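Local coordinates for uncharacterized protein (Pyrococcus furiosus, PDB 3IDU) that is of unknown function but binds two manganese ions through its CARDB domain, an all-beta module of a larger archaeal protein, at residues A[16-21]-A[104-110]; A[20-24]-A[111-115]; A[52-57]-A[93-99]; A[82-88]-A[115-119]. Numbering follows the deposited sequence.

A beta sandwich with one metal-loaded end makes a compact worked example of how sheets are tied together. Interactions 1 and 2 both use strand 19-24 and have centres about 13 Å apart: the first binds the strand's beginning to the metal loop 104-110, the second packs its continuation on strand 111-118 of the facing sheet. Interaction 3, nested in sequence between the segments of both, pairs strands 49-58 and 88-96 and shares the second manganese with interaction 1. Interaction 4 shares strand 111-118 with interaction 2 but closes the far end, its centre about 30 Å from that of interaction 1. The CARDB domain thus carries its metals at one pole only.

Interaction 1: A[16-21]-A[104-110]; sequences FPDLTV and ELNENNN. With MN (manganese (II) ion), chain C; MN (manganese (II) ion), chain D.
A metal ion can join the start of a strand to a distant loop by drawing ligands from both, as in segments 16-21 and 104-110. The first runs extended throughout and becomes a strand at Leu19; the second is an irregular loop. Phe16 (chi1 m) sets CB 3.3 Å from Leu105 CD2. The CA-to-CB bond of Pro17 points away from segment 104-110, yet its O accepts a hydrogen bond from Leu105 N at 3.1 Å. Asp18, its CA 4.7 Å from that of Glu104, is a t rotamer: OD1 binds the first manganese at 2.3 Å, while OD2 accepts from Asn109 ND2 at 3.2 Å. Leu19 contributes backbone at both ends, N donating to Glu104 OE1 at 2.8 Å and O binding the same ion at 2.2 Å. Thr20 OG1 donates to Asn109 O at 3.0 Å, and Val21 CG2 rests 3.5 Å from Asn110 O. Glu104 OE1, Asn106 O, Asn109 OD1 (chi1 p) and Asn110 OD1, each 2.2 Å from the ion, complete six oxygen ligands. Asn106 OD1 accepts from Asn108 N at 2.7 Å, an Asx turn that curls the loop. Glu104 bridges the metals, its OE2 lying 2.2 Å from the second manganese, which Glu107 OE2 binds at 2.3 Å; Asp97, Asn100, Val102 and a water complete that shell. The arrangement is a carboxylate-bridged dimanganese site at one end of a beta sandwich.

Interaction 2: A[20-24]-A[111-115]; sequences TVEIK and VATFD
Ile23 overlaps Ala112 and Phe114, its CD1 3.9 Å from Ala112 CB and 3.8 Å from Phe114 CB. The m,t rotamer of this isoleucine carries the delta methyl between the two residues. Both segments, 20-24 and 111-115, are extended strands; their axes come within 5.7 Å and run nearly parallel, at 14°, but they belong to different sheets, 19-24 being an outer strand of the three-stranded one, and share no hydrogen bond. In register, Glu22 CA lies 5.3 Å from Ala112 CA, and Ile23 CA 6.5 Å from Phe114 CA. Val21, Ile23, Ala112 and Phe114 direct their CA-to-CB bonds toward the opposing strand, whereas Glu22, Lys24, Val111 and Thr113 direct theirs away. Val21 (chi1 m) puts CG2 3.8 Å from Ala112 CB, the small methyl of the alanine allowing a close backbone approach: Val21 O is 3.6 Å from Ala112 CB. Phe114, a t rotamer, brings CD2 to 3.4 Å from Ile23 O. Each strand hydrogen-bonds within its own sheet, 19-24 to strand 35-43 and 111-118 to strand 88-96, whose Ile92 and Ala94 also touch Ile23. With apolar side chains meeting and no polar bond between the strands, the contact is held by apolar packing along the margin where the two sheets of the sandwich meet.

Interaction 3: A[52-57]-A[93-99]; sequences TKVRVY and NATVDEE. With MN (manganese (II) ion), chain D.
A strand pair that ends in a metal ligand is the distinctive feature here: just beyond strand 88-96, Asp97 takes a left-handed backbone conformation (phi/psi 50°/48°) and its OD2 binds the second manganese at 2.3 Å, while OD1 accepts from Thr101 N. The pair itself is an antiparallel element of the beta sandwich, with axes 4.6 Å apart at 165°. Arg55-Thr95 and Tyr57-Asn93 are hydrogen-bonded pairs; Val54-Val96 and Val56-Ala94 are non-hydrogen-bonded pairs, CA atoms 4.4 Å apart. Arg55 N donates to Thr95 O at 2.9 Å and Thr95 N to Arg55 O at 2.8 Å; Tyr57 N and Asn93 O lie 2.7 Å apart. Asp97 N prolongs the pattern, donating to Lys53 O at 3.0 Å. Val54, Val56, Ala94 and Val96 occupy the core face, toward strands 19-24 and 35-43. On the other face, an extended Arg55 (m,t,t) makes a salt bridge from NH2 to Glu99 OE1 at 2.8 Å. Glu98 OE1 accepts from both Thr95 OG1 and Tyr57 OH, each at 2.7 Å.

Interaction 4: A[82-88]-A[115-119]; sequences WTPTQEG and DVSVV
Two reciprocal backbone hydrogen bonds define the contact: Gly88 N donates to Val118 O, and Val118 N to Gly88 O, both at 2.9 Å. They make Gly88 and Val118 an antiparallel hydrogen-bonded pair, with CA atoms 5.2 Å apart, where the turn 82-88 leads into strand 88-96 beside the end of strand 111-118. Gly88 has phi/psi of 134°/179°, an extended conformation with positive phi in which a CB would collide with the preceding carbonyl O, so the geometry itself calls for glycine. Just before it, Glu87 lies with its CA 4.6 Å from Val118 CA and its CB 3.1 Å from Val118 O. Outward from this pair the contact becomes apolar. Val118, a t rotamer, is enclosed by the turn: both methyls touch Pro84 CB, CG1 at 3.6 Å and CG2 at 3.8 Å; CG1 also lies 3.2 Å from Gln86 O and CG2 3.9 Å from Trp82 CH2. Trp82 (chi1 t, chi2 43°) also meets Val116 with its ring edge, CZ3 standing 4.0 Å from Val116 CG1. Val29 of strand 28-29 touches Pro84, Val116 and Val118, and Tyr90 meets the Trp82 ring edge-to-face. Strand 75-82 belongs to the three-stranded sheet and strand 88-96 to the five-stranded one, so segment 82-88 is a sheet-to-sheet connection, with Trp82 and Pro84 packed on Val116 and Val118 at the metal-free end of the beta sandwich.

Interaction 1: A[16-21]-A[104-110]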
# COMPACT_ATOMS: atom_id res chain seq x y z
N PHE A 16 9.16 -18.52 0.69
CA PHE A 16 9.24 -17.21 0.04
C PHE A 16 8.41 -16.14 0.71
O PHE A 16 7.37 -16.42 1.29
CB PHE A 16 8.73 -17.26 -1.41
CG PHE A 16 9.44 -18.24 -2.28
CD1 PHE A 16 9.02 -19.57 -2.35
CD2 PHE A 16 10.51 -17.84 -3.07
CE1 PHE A 16 9.65 -20.47 -3.19
CE2 PHE A 16 11.15 -18.73 -3.91
CZ PHE A 16 10.72 -20.06 -3.98
N PRO A 17 8.86 -14.88 0.62
CA PRO A 17 8.04 -13.85 1.25
C PRO A 17 6.99 -13.50 0.19
O PRO A 17 7.05 -14.00 -0.93
CB PRO A 17 9.04 -12.71 1.48
CG PRO A 17 9.99 -12.85 0.33
CD PRO A 17 10.18 -14.36 0.21
N ASP A 18 6.01 -12.69 0.55
CA ASP A 18 5.03 -12.22 -0.43
C ASP A 18 4.47 -10.91 0.07
O ASP A 18 3.64 -10.87 0.97
CB ASP A 18 3.87 -13.19 -0.68
CG ASP A 18 2.96 -12.70 -1.81
OD1 ASP A 18 3.32 -11.68 -2.44
OD2 ASP A 18 1.91 -13.32 -2.09
N LEU A 19 4.97 -9.84 -0.53
CA LEU A 19 4.56 -8.51 -0.16
C LEU A 19 3.27 -8.11 -0.85
O LEU A 19 3.06 -8.40 -2.02
CB LEU A 19 5.67 -7.54 -0.56
CG LEU A 19 7.00 -7.82 0.12
CD1 LEU A 19 8.13 -7.10 -0.60
CD2 LEU A 19 6.92 -7.37 1.58
N THR A 20 2.41 -7.42 -0.11
CA THR A 20 1.15 -6.96 -0.66
C THR A 20 0.82 -5.61 -0.04
O THR A 20 1.33 -5.27 1.03
CB THR A 20 -0.00 -7.94 -0.36
OG1 THR A 20 -1.11 -7.65 -1.23
CG2 THR A 20 -0.45 -7.81 1.08
N VAL A 21 -0.03 -4.83 -0.71
CA VAL A 21 -0.41 -3.52 -0.21
C VAL A 21 -1.90 -3.25 -0.43
O VAL A 21 -2.50 -3.74 -1.39
CB VAL A 21 0.38 -2.39 -0.90
CG1 VAL A 21 1.83 -2.43 -0.48
CG2 VAL A 21 0.25 -2.51 -2.41
N GLU A 104 9.27 -13.01 -4.63
CA GLU A 104 8.10 -13.38 -3.84
C GLU A 104 7.25 -14.45 -4.50
O GLU A 104 7.46 -14.82 -5.65
CB GLU A 104 7.19 -12.18 -3.62
CG GLU A 104 7.85 -10.90 -3.14
CD GLU A 104 7.02 -9.68 -3.50
OE1 GLU A 104 5.80 -9.69 -3.25
OE2 GLU A 104 7.59 -8.71 -4.05
N LEU A 105 6.26 -14.90 -3.74
CA LEU A 105 5.31 -15.90 -4.22
C LEU A 105 4.44 -15.28 -5.31
O LEU A 105 3.91 -15.98 -6.17
CB LEU A 105 4.41 -16.36 -3.08
CG LEU A 105 5.08 -16.95 -1.85
CD1 LEU A 105 4.05 -17.09 -0.73
CD2 LEU A 105 5.69 -18.31 -2.19
N ASN A 106 4.29 -13.95 -5.28
CA ASN A 106 3.46 -13.25 -6.25
C ASN A 106 3.98 -11.82 -6.41
O ASN A 106 4.16 -11.11 -5.42
CB ASN A 106 2.01 -13.25 -5.76
CG ASN A 106 1.04 -12.68 -6.79
OD1 ASN A 106 1.44 -12.18 -7.84
ND2 ASN A 106 -0.25 -12.76 -6.47
N GLU A 107 4.24 -11.41 -7.65
CA GLU A 107 4.73 -10.06 -7.91
C GLU A 107 3.58 -9.22 -8.46
O GLU A 107 3.74 -8.02 -8.72
CB GLU A 107 5.88 -10.08 -8.92
CG GLU A 107 6.94 -11.16 -8.71
CD GLU A 107 7.78 -10.97 -7.45
OE1 GLU A 107 8.57 -11.88 -7.12
OE2 GLU A 107 7.65 -9.91 -6.80
N ASN A 108 2.42 -9.84 -8.63
CA ASN A 108 1.27 -9.16 -9.19
C ASN A 108 0.24 -8.65 -8.17
O ASN A 108 -0.83 -8.19 -8.55
CB ASN A 108 0.59 -10.06 -10.23
CG ASN A 108 1.57 -10.55 -11.30
OD1 ASN A 108 1.96 -11.72 -11.32
ND2 ASN A 108 1.98 -9.64 -12.18
N ASN A 109 0.57 -8.73 -6.89
CA ASN A 109 -0.32 -8.24 -5.84
C ASN A 109 0.43 -7.17 -5.05
O ASN A 109 0.14 -6.92 -3.87
CB ASN A 109 -0.76 -9.39 -4.91
CG ASN A 109 0.41 -10.07 -4.21
OD1 ASN A 109 1.57 -9.81 -4.53
ND2 ASN A 109 0.11 -10.96 -3.27
N ASN A 110 1.38 -6.54 -5.72
CA ASN A 110 2.21 -5.50 -5.11
C ASN A 110 1.73 -4.09 -5.40
O ASN A 110 2.41 -3.13 -5.06
CB ASN A 110 3.66 -5.65 -5.59
CG ASN A 110 4.34 -6.87 -5.01
OD1 ASN A 110 3.79 -7.97 -5.03
ND2 ASN A 110 5.55 -6.69 -4.51
MN MN C . 3.60 -9.74 -3.73
MN MN D . 9.09 -8.51 -5.63
O HOH W 1 8.10 -6.71 -6.72

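Interaction 2: A[20-24]-A[111-115]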
# COMPACT_ATOMS: atom_id res chain seq x y z
N THR A 20 2.41 -7.42 -0.11
CA THR A 20 1.15 -6.96 -0.66
C THR A 20 0.82 -5.61 -0.04
O THR A 20 1.33 -5.27 1.03
CB THR A 20 -0.00 -7.94 -0.36
OG1 THR A 20 -1.11 -7.65 -1.23
CG2 THR A 20 -0.45 -7.81 1.08
N VAL A 21 -0.03 -4.83 -0.71
CA VAL A 21 -0.41 -3.52 -0.21
C VAL A 21 -1.90 -3.25 -0.43
O VAL A 21 -2.50 -3.74 -1.39
CB VAL A 21 0.38 -2.39 -0.90
CG1 VAL A 21 1.83 -2.43 -0.48
CG2 VAL A 21 0.25 -2.51 -2.41
N GLU A 22 -2.47 -2.46 0.47
CA GLU A 22 -3.88 -2.09 0.40
C GLU A 22 -4.00 -0.69 0.99
O GLU A 22 -3.32 -0.36 1.96
CB GLU A 22 -4.74 -3.06 1.22
CG GLU A 22 -6.17 -3.19 0.71
CD GLU A 22 -7.11 -3.76 1.75
OE1 GLU A 22 -6.69 -4.64 2.52
OE2 GLU A 22 -8.28 -3.32 1.79
N ILE A 23 -4.86 0.13 0.40
CA ILE A 23 -5.08 1.49 0.87
C ILE A 23 -6.45 1.58 1.53
O ILE A 23 -7.41 0.99 1.04
CB ILE A 23 -5.07 2.50 -0.30
CG1 ILE A 23 -3.70 2.49 -0.99
CG2 ILE A 23 -5.43 3.89 0.21
CD1 ILE A 23 -3.75 3.01 -2.41
N LYS A 24 -6.53 2.30 2.64
CA LYS A 24 -7.81 2.47 3.33
C LYS A 24 -7.98 3.92 3.76
O LYS A 24 -7.04 4.56 4.23
CB LYS A 24 -7.89 1.56 4.56
CG LYS A 24 -7.91 0.09 4.23
CD LYS A 24 -8.35 -0.75 5.42
CE LYS A 24 -8.35 -2.22 5.07
NZ LYS A 24 -8.89 -3.06 6.17
N VAL A 111 0.56 -3.96 -6.01
CA VAL A 111 0.03 -2.64 -6.34
C VAL A 111 -1.43 -2.48 -5.90
O VAL A 111 -2.26 -3.36 -6.15
CB VAL A 111 0.11 -2.37 -7.85
CG1 VAL A 111 -0.46 -1.00 -8.17
CG2 VAL A 111 1.56 -2.46 -8.32
N ALA A 112 -1.72 -1.36 -5.25
CA ALA A 112 -3.06 -1.05 -4.78
C ALA A 112 -3.58 0.17 -5.53
O ALA A 112 -2.82 1.07 -5.91
CB ALA A 112 -3.05 -0.77 -3.28
N THR A 113 -4.89 0.20 -5.75
CA THR A 113 -5.53 1.31 -6.45
C THR A 113 -6.72 1.74 -5.61
O THR A 113 -7.52 0.91 -5.18
CB THR A 113 -6.01 0.88 -7.85
OG1 THR A 113 -4.90 0.33 -8.58
CG2 THR A 113 -6.55 2.08 -8.62
N PHE A 114 -6.82 3.04 -5.36
CA PHE A 114 -7.91 3.58 -4.55
C PHE A 114 -8.31 4.93 -5.12
O PHE A 114 -7.49 5.84 -5.25
CB PHE A 114 -7.43 3.72 -3.10
CG PHE A 114 -8.54 3.95 -2.11
CD1 PHE A 114 -9.13 5.20 -1.98
CD2 PHE A 114 -9.00 2.90 -1.32
CE1 PHE A 114 -10.17 5.40 -1.08
CE2 PHE A 114 -10.04 3.09 -0.41
CZ PHE A 114 -10.63 4.35 -0.29
N ASP A 115 -9.59 5.05 -5.48
CA ASP A 115 -10.12 6.27 -6.05
C ASP A 115 -10.77 7.18 -5.00
O ASP A 115 -11.53 6.72 -4.16
CB ASP A 115 -11.12 5.90 -7.15
CG ASP A 115 -10.46 5.21 -8.32
OD1 ASP A 115 -10.99 4.18 -8.81
OD2 ASP A 115 -9.39 5.68 -8.77

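Interaction 3: A[52-57]-A[93-99]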
# COMPACT_ATOMS: atom_id res chain seq x y z
N THR A 52 12.39 -3.07 2.18
CA THR A 52 11.72 -2.89 0.90
C THR A 52 11.08 -1.51 0.90
O THR A 52 10.80 -0.94 1.95
CB THR A 52 10.64 -3.96 0.62
OG1 THR A 52 10.21 -3.84 -0.75
CG2 THR A 52 9.44 -3.77 1.52
N LYS A 53 10.86 -0.98 -0.29
CA LYS A 53 10.28 0.35 -0.41
C LYS A 53 8.79 0.34 -0.70
O LYS A 53 8.29 -0.47 -1.48
CB LYS A 53 11.02 1.13 -1.51
CG LYS A 53 12.51 1.31 -1.25
CD LYS A 53 13.18 2.13 -2.34
CE LYS A 53 14.66 2.36 -2.06
NZ LYS A 53 15.34 3.15 -3.13
N VAL A 54 8.08 1.25 -0.05
CA VAL A 54 6.65 1.41 -0.24
C VAL A 54 6.49 2.84 -0.76
O VAL A 54 7.14 3.77 -0.26
CB VAL A 54 5.87 1.24 1.08
CG1 VAL A 54 4.38 1.48 0.85
CG2 VAL A 54 6.09 -0.17 1.63
N ARG A 55 5.65 3.01 -1.76
CA ARG A 55 5.42 4.32 -2.35
C ARG A 55 3.94 4.58 -2.57
O ARG A 55 3.17 3.66 -2.88
CB ARG A 55 6.16 4.43 -3.70
CG ARG A 55 7.67 4.18 -3.65
CD ARG A 55 8.30 4.31 -5.04
NE ARG A 55 9.75 4.13 -5.06
CZ ARG A 55 10.38 2.95 -5.02
NH1 ARG A 55 9.68 1.82 -4.94
NH2 ARG A 55 11.70 2.90 -5.08
N VAL A 56 3.55 5.83 -2.38
CA VAL A 56 2.16 6.24 -2.59
C VAL A 56 2.19 7.31 -3.67
O VAL A 56 3.01 8.24 -3.63
CB VAL A 56 1.51 6.80 -1.30
CG1 VAL A 56 0.25 7.60 -1.65
CG2 VAL A 56 1.13 5.65 -0.38
N TYR A 57 1.30 7.16 -4.65
CA TYR A 57 1.17 8.07 -5.77
C TYR A 57 -0.24 8.62 -5.80
O TYR A 57 -1.19 7.93 -5.43
CB TYR A 57 1.39 7.33 -7.09
CG TYR A 57 2.74 6.69 -7.28
CD1 TYR A 57 3.78 7.38 -7.90
CD2 TYR A 57 2.98 5.38 -6.87
CE1 TYR A 57 5.02 6.79 -8.10
CE2 TYR A 57 4.22 4.78 -7.07
CZ TYR A 57 5.23 5.49 -7.69
OH TYR A 57 6.45 4.89 -7.88
N ASN A 93 -2.43 5.37 -5.77
CA ASN A 93 -1.78 4.10 -6.00
C ASN A 93 -0.75 3.89 -4.90
O ASN A 93 -0.13 4.83 -4.44
CB ASN A 93 -1.05 4.06 -7.36
CG ASN A 93 -1.99 3.81 -8.53
OD1 ASN A 93 -2.13 4.65 -9.41
ND2 ASN A 93 -2.64 2.65 -8.54
N ALA A 94 -0.60 2.64 -4.48
CA ALA A 94 0.38 2.30 -3.47
C ALA A 94 1.13 1.10 -4.03
O ALA A 94 0.53 0.19 -4.60
CB ALA A 94 -0.31 1.94 -2.16
N THR A 95 2.45 1.12 -3.90
CA THR A 95 3.25 0.01 -4.41
C THR A 95 4.28 -0.43 -3.39
O THR A 95 4.74 0.36 -2.56
CB THR A 95 4.02 0.40 -5.69
OG1 THR A 95 5.07 1.32 -5.36
CG2 THR A 95 3.09 1.06 -6.70
N VAL A 96 4.64 -1.71 -3.45
CA VAL A 96 5.66 -2.23 -2.56
C VAL A 96 6.62 -3.03 -3.44
O VAL A 96 6.20 -3.76 -4.34
CB VAL A 96 5.05 -3.09 -1.42
CG1 VAL A 96 4.27 -4.26 -1.99
CG2 VAL A 96 6.15 -3.57 -0.49
N ASP A 97 7.92 -2.86 -3.19
CA ASP A 97 8.97 -3.48 -3.98
C ASP A 97 8.74 -3.25 -5.46
O ASP A 97 8.81 -4.17 -6.27
CB ASP A 97 9.08 -4.99 -3.73
CG ASP A 97 10.30 -5.58 -4.42
OD1 ASP A 97 11.31 -4.85 -4.53
OD2 ASP A 97 10.27 -6.76 -4.84
N GLU A 98 8.47 -2.00 -5.82
CA GLU A 98 8.22 -1.66 -7.21
C GLU A 98 9.43 -1.97 -8.08
O GLU A 98 9.28 -2.28 -9.26
CB GLU A 98 7.86 -0.18 -7.32
CG GLU A 98 7.04 0.14 -8.54
CD GLU A 98 6.71 1.62 -8.63
OE1 GLU A 98 6.35 2.21 -7.60
OE2 GLU A 98 6.80 2.17 -9.75
N GLU A 99 10.63 -1.88 -7.51
CA GLU A 99 11.87 -2.16 -8.25
C GLU A 99 12.13 -3.66 -8.33
O GLU A 99 13.13 -4.10 -8.91
CB GLU A 99 13.07 -1.48 -7.58
CG GLU A 99 13.17 -1.76 -6.09
CD GLU A 99 12.46 -0.71 -5.25
OE1 GLU A 99 12.97 0.43 -5.19
OE2 GLU A 99 11.40 -1.02 -4.66
MN MN D . 9.09 -8.51 -5.63
O HOH W 2 12.51 -3.61 -2.38
O HOH W 3 7.56 0.42 -4.21
O HOH W 1 8.10 -6.71 -6.72

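Interaction 4: A[82-88]-A[115-119]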
# COMPACT_ATOMS: atom_id res chain seq x y z
N TRP A 82 -3.51 13.93 3.70
CA TRP A 82 -3.63 14.59 2.42
C TRP A 82 -4.72 15.65 2.45
O TRP A 82 -5.89 15.35 2.71
CB TRP A 82 -3.92 13.58 1.32
CG TRP A 82 -4.10 14.20 -0.04
CD1 TRP A 82 -3.34 15.19 -0.59
CD2 TRP A 82 -5.07 13.84 -1.02
NE1 TRP A 82 -3.77 15.46 -1.87
CE2 TRP A 82 -4.84 14.65 -2.16
CE3 TRP A 82 -6.12 12.91 -1.06
CZ2 TRP A 82 -5.61 14.56 -3.32
CZ3 TRP A 82 -6.89 12.82 -2.22
CH2 TRP A 82 -6.63 13.64 -3.33
N THR A 83 -4.33 16.89 2.17
CA THR A 83 -5.26 18.00 2.15
C THR A 83 -5.37 18.51 0.72
O THR A 83 -4.56 19.33 0.28
CB THR A 83 -4.78 19.16 3.05
OG1 THR A 83 -4.47 18.65 4.36
CG2 THR A 83 -5.85 20.22 3.17
N PRO A 84 -6.36 18.01 -0.04
CA PRO A 84 -6.59 18.39 -1.44
C PRO A 84 -6.80 19.89 -1.60
O PRO A 84 -7.38 20.54 -0.73
CB PRO A 84 -7.86 17.61 -1.81
CG PRO A 84 -7.78 16.41 -0.95
CD PRO A 84 -7.31 16.96 0.37
N THR A 85 -6.33 20.43 -2.73
CA THR A 85 -6.46 21.85 -3.02
C THR A 85 -7.45 22.10 -4.16
O THR A 85 -7.99 23.20 -4.29
CB THR A 85 -5.10 22.45 -3.44
OG1 THR A 85 -4.63 21.78 -4.61
CG2 THR A 85 -4.08 22.29 -2.32
N GLN A 86 -7.68 21.08 -4.98
CA GLN A 86 -8.60 21.18 -6.11
C GLN A 86 -9.57 20.00 -6.10
O GLN A 86 -9.26 18.95 -5.54
CB GLN A 86 -7.82 21.17 -7.43
CG GLN A 86 -6.91 22.37 -7.66
CD GLN A 86 -7.67 23.66 -7.86
OE1 GLN A 86 -8.38 24.13 -6.96
NE2 GLN A 86 -7.55 24.25 -9.05
N GLU A 87 -10.73 20.17 -6.72
CA GLU A 87 -11.72 19.10 -6.77
C GLU A 87 -11.50 18.21 -7.98
O GLU A 87 -10.72 18.54 -8.88
CB GLU A 87 -13.14 19.68 -6.84
CG GLU A 87 -13.43 20.46 -8.11
CD GLU A 87 -14.91 20.75 -8.29
OE1 GLU A 87 -15.26 21.44 -9.27
OE2 GLU A 87 -15.71 20.28 -7.46
N GLY A 88 -12.18 17.07 -8.00
CA GLY A 88 -12.05 16.14 -9.11
C GLY A 88 -11.88 14.70 -8.66
O GLY A 88 -11.85 14.42 -7.46
N ASP A 115 -9.59 5.05 -5.48
CA ASP A 115 -10.12 6.27 -6.05
C ASP A 115 -10.77 7.18 -5.00
O ASP A 115 -11.53 6.72 -4.16
CB ASP A 115 -11.12 5.90 -7.15
CG ASP A 115 -10.46 5.21 -8.32
OD1 ASP A 115 -10.99 4.18 -8.81
OD2 ASP A 115 -9.39 5.68 -8.77
N VAL A 116 -10.45 8.47 -5.07
CA VAL A 116 -10.98 9.45 -4.13
C VAL A 116 -11.63 10.61 -4.87
O VAL A 116 -11.04 11.19 -5.78
CB VAL A 116 -9.87 10.01 -3.22
CG1 VAL A 116 -10.44 11.06 -2.28
CG2 VAL A 116 -9.24 8.88 -2.42
N SER A 117 -12.84 10.97 -4.46
CA SER A 117 -13.55 12.07 -5.08
C SER A 117 -13.49 13.32 -4.22
O SER A 117 -14.09 13.38 -3.14
CB SER A 117 -15.01 11.69 -5.33
OG SER A 117 -15.70 12.74 -5.99
N VAL A 118 -12.75 14.33 -4.68
CA VAL A 118 -12.61 15.58 -3.96
C VAL A 118 -13.69 16.56 -4.42
O VAL A 118 -13.79 16.86 -5.61
CB VAL A 118 -11.22 16.23 -4.19
CG1 VAL A 118 -11.11 17.53 -3.41
CG2 VAL A 118 -10.12 15.26 -3.77
N VAL A 119 -14.48 17.05 -3.48
CA VAL A 119 -15.56 17.98 -3.80
C VAL A 119 -15.46 19.26 -2.98
O VAL A 119 -15.42 19.23 -1.75
CB VAL A 119 -16.93 17.33 -3.54
CG1 VAL A 119 -18.04 18.23 -4.06
CG2 VAL A 119 -17.00 15.96 -4.20